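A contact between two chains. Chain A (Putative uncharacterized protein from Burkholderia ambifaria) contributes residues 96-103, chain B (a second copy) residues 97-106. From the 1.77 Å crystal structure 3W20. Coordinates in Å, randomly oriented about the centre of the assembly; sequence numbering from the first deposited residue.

Chain A (96-103) YFGIACRV
Chain B, residues 97-106: FGIACRVNDG

Two copies of one helix pack side by side, running in broadly the same direction: their N-to-C axes cross at -36° and come within 7.8 Å of each other. Both stretches are helical throughout, with phi/psi mostly near -65/-40, and both helices extend beyond them in each direction. The register is set by glycine against glycine, with CA of G98(A) 5.1 Å from CA of G98(B).

Along chain B, F97(B) comes first. Its CA-to-CB bond points toward the partner, but chi1 of -68° (m) and chi2 of -78° lead the ring away, so that backbone rather than ring lies against the other helix: O of F97(B) is 4.2 Å from CA of G98(A). F97(A), at chi1 -73° (m) and chi2 -75°, repeats the arrangement, its O lying 4.2 Å from CA of G98(B).

G98(B) follows. Glycine sits where the backbones come nearest in register; an ideal CB on G98(B) would sit 4.4 Å from CB of F97(A), and one on G98(A) 4.3 Å from CB of F97(B). I99(B), m and t, points away, and A100(B) points sideways, both without contact.

Three residues on from the glycine, nearly one turn, C101(B) points toward chain A and forms the covalent link. Its SG bonds SG of C101(A) at 2.1 Å, with chi3 of -90°, a normal disulfide torsion. Equivalent residues need not adopt equivalent rotamers: C101(B) has chi1 of 176° (t), whereas C101(A) lies between wells at 144°. The asymmetry extends to the surroundings, since SG of C101(B) is 3.4 Å from O of G98(A), while SG of C101(A) is 4.2 Å from O of G98(B) and 3.7 Å from N of R102(B).

The CA-to-CB bond of R102(B) points away; its rotamer is t, t, m with chi4 148°, and it adds little buried area. R102(A) differs: its CB points sideways but its end comes nearer through m, m, t and chi4 of -176°. NE of R102(A) passes 3.7 Å from SG of C101(B). V103(B) points away, and N104(B), though its CB points toward chain A, has its amide satisfied elsewhere in the structure.

D105(B), chi1 -72° (m) and chi2 -7°, receives that arginine. NH1 of R102(A) donates to OD2 of D105(B) at 3.0 Å and 169°, and NH2 of R102(A) to OD1 of D105(B) at 3.1 Å and 151°: a two-pronged salt bridge, with OD2 at the guanidinium edge. The helix is kinked here, N of D105(B) and G106(B) lacking bonds to the preceding turn; G106(B) makes no contact.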

# COMPACT_ATOMS: atom_id res chain seq x y z
N TYR A 96 -1.60 1.31 -4.85
CA TYR A 96 -0.46 0.73 -5.55
C TYR A 96 0.08 -0.48 -4.83
O TYR A 96 0.23 -1.58 -5.45
CB TYR A 96 0.64 1.77 -5.74
CG TYR A 96 1.85 1.21 -6.48
CD1 TYR A 96 1.91 1.13 -7.87
CD2 TYR A 96 2.96 0.79 -5.75
CE1 TYR A 96 3.07 0.62 -8.50
CE2 TYR A 96 4.11 0.29 -6.37
CZ TYR A 96 4.15 0.20 -7.73
OH TYR A 96 5.29 -0.30 -8.33
N PHE A 97 0.36 -0.33 -3.56
CA PHE A 97 0.98 -1.44 -2.80
C PHE A 97 0.00 -2.52 -2.45
O PHE A 97 0.39 -3.68 -2.42
CB PHE A 97 1.73 -0.90 -1.58
CG PHE A 97 2.99 -0.21 -2.01
CD1 PHE A 97 4.11 -0.95 -2.42
CD2 PHE A 97 3.02 1.18 -2.06
CE1 PHE A 97 5.26 -0.28 -2.87
CE2 PHE A 97 4.15 1.86 -2.52
CZ PHE A 97 5.27 1.10 -2.89
N GLY A 98 -1.26 -2.16 -2.30
CA GLY A 98 -2.33 -3.15 -2.01
C GLY A 98 -2.53 -4.04 -3.25
O GLY A 98 -2.67 -5.28 -3.17
N ILE A 99 -2.47 -3.44 -4.41
CA ILE A 99 -2.66 -4.20 -5.67
C ILE A 99 -1.46 -5.09 -5.93
O ILE A 99 -1.62 -6.25 -6.32
CB ILE A 99 -2.91 -3.28 -6.87
CG1 ILE A 99 -4.32 -2.69 -6.76
CG2 ILE A 99 -2.85 -4.00 -8.22
CD1 ILE A 99 -4.54 -1.59 -7.77
N ALA A 100 -0.27 -4.57 -5.70
CA ALA A 100 0.93 -5.29 -6.16
C ALA A 100 0.93 -6.69 -5.50
O ALA A 100 1.32 -7.70 -6.07
CB ALA A 100 2.17 -4.57 -5.73
N CYS A 101 0.53 -6.70 -4.23
CA CYS A 101 0.52 -7.93 -3.54
C CYS A 101 -0.48 -8.95 -4.14
O CYS A 101 -0.15 -10.12 -4.19
CB CYS A 101 0.45 -7.67 -2.04
SG CYS A 101 -0.55 -8.87 -1.12
N ARG A 102 -1.63 -8.51 -4.67
CA ARG A 102 -2.64 -9.39 -5.29
C ARG A 102 -2.05 -9.96 -6.58
O ARG A 102 -2.24 -11.10 -6.92
CB ARG A 102 -3.95 -8.65 -5.62
CG ARG A 102 -4.84 -8.30 -4.42
CD ARG A 102 -5.31 -9.56 -3.69
NE ARG A 102 -5.63 -9.36 -2.26
CZ ARG A 102 -5.98 -10.35 -1.43
NH1 ARG A 102 -6.07 -11.60 -1.91
NH2 ARG A 102 -6.25 -10.10 -0.13
N VAL A 103 -1.32 -9.15 -7.31
CA VAL A 103 -1.03 -9.56 -8.68
C VAL A 103 0.40 -10.13 -8.84
O VAL A 103 0.65 -10.89 -9.82
CB VAL A 103 -1.24 -8.44 -9.70
CG1 VAL A 103 -2.55 -7.67 -9.51
CG2 VAL A 103 -0.11 -7.46 -9.64
N PHE B 97 -0.78 -1.20 3.99
CA PHE B 97 -1.64 -1.80 3.00
C PHE B 97 -1.08 -3.01 2.36
O PHE B 97 -1.79 -3.98 2.06
CB PHE B 97 -2.10 -0.73 1.97
CG PHE B 97 -3.02 0.28 2.60
CD1 PHE B 97 -4.37 -0.03 2.83
CD2 PHE B 97 -2.51 1.51 3.03
CE1 PHE B 97 -5.23 0.86 3.44
CE2 PHE B 97 -3.40 2.40 3.63
CZ PHE B 97 -4.74 2.09 3.82
N GLY B 98 0.23 -3.00 2.20
CA GLY B 98 0.91 -4.23 1.74
C GLY B 98 0.78 -5.43 2.66
O GLY B 98 0.48 -6.55 2.19
N ILE B 99 0.93 -5.20 3.95
CA ILE B 99 0.69 -6.25 4.97
C ILE B 99 -0.77 -6.67 5.00
O ILE B 99 -1.08 -7.88 5.03
CB ILE B 99 1.15 -5.80 6.34
CG1 ILE B 99 2.69 -5.73 6.28
CG2 ILE B 99 0.77 -6.79 7.43
CD1 ILE B 99 3.29 -5.06 7.47
N ALA B 100 -1.70 -5.70 4.91
CA ALA B 100 -3.12 -6.10 4.98
C ALA B 100 -3.51 -7.06 3.83
O ALA B 100 -4.25 -8.05 4.03
CB ALA B 100 -4.01 -4.89 4.99
N CYS B 101 -2.99 -6.76 2.66
CA CYS B 101 -3.15 -7.60 1.48
C CYS B 101 -2.63 -9.03 1.81
O CYS B 101 -3.27 -10.02 1.43
CB CYS B 101 -2.38 -6.95 0.34
SG CYS B 101 -2.42 -7.97 -1.17
N ARG B 102 -1.49 -9.13 2.50
CA ARG B 102 -0.87 -10.42 2.83
C ARG B 102 -1.74 -11.23 3.82
O ARG B 102 -1.98 -12.43 3.62
CB ARG B 102 0.51 -10.18 3.44
CG ARG B 102 1.33 -11.44 3.78
CD ARG B 102 2.68 -11.04 4.38
NE ARG B 102 3.52 -10.35 3.37
CZ ARG B 102 4.42 -9.39 3.64
NH1 ARG B 102 4.60 -8.95 4.88
NH2 ARG B 102 5.13 -8.85 2.66
N VAL B 103 -2.30 -10.55 4.81
CA VAL B 103 -2.82 -11.28 5.97
C VAL B 103 -4.36 -11.37 6.06
O VAL B 103 -4.86 -12.25 6.78
CB VAL B 103 -2.23 -10.76 7.29
CG1 VAL B 103 -0.71 -10.75 7.27
CG2 VAL B 103 -2.73 -9.35 7.59
N ASN B 104 -5.10 -10.48 5.38
CA ASN B 104 -6.54 -10.36 5.65
C ASN B 104 -7.28 -11.62 5.21
O ASN B 104 -8.32 -11.94 5.78
CB ASN B 104 -7.14 -9.20 4.89
CG ASN B 104 -7.11 -7.90 5.71
OD1 ASN B 104 -6.57 -7.86 6.85
ND2 ASN B 104 -7.54 -6.83 5.07
N ASP B 105 -6.83 -12.31 4.14
CA ASP B 105 -7.55 -13.54 3.74
C ASP B 105 -7.64 -14.56 4.90
O ASP B 105 -8.73 -15.10 5.11
CB ASP B 105 -6.90 -14.18 2.48
CG ASP B 105 -7.16 -13.38 1.17
OD1 ASP B 105 -7.93 -12.41 1.15
OD2 ASP B 105 -6.57 -13.72 0.12
N GLY B 106 -6.52 -14.78 5.62
CA GLY B 106 -6.50 -15.58 6.90
C GLY B 106 -7.38 -14.94 7.95
O GLY B 106 -8.26 -15.62 8.51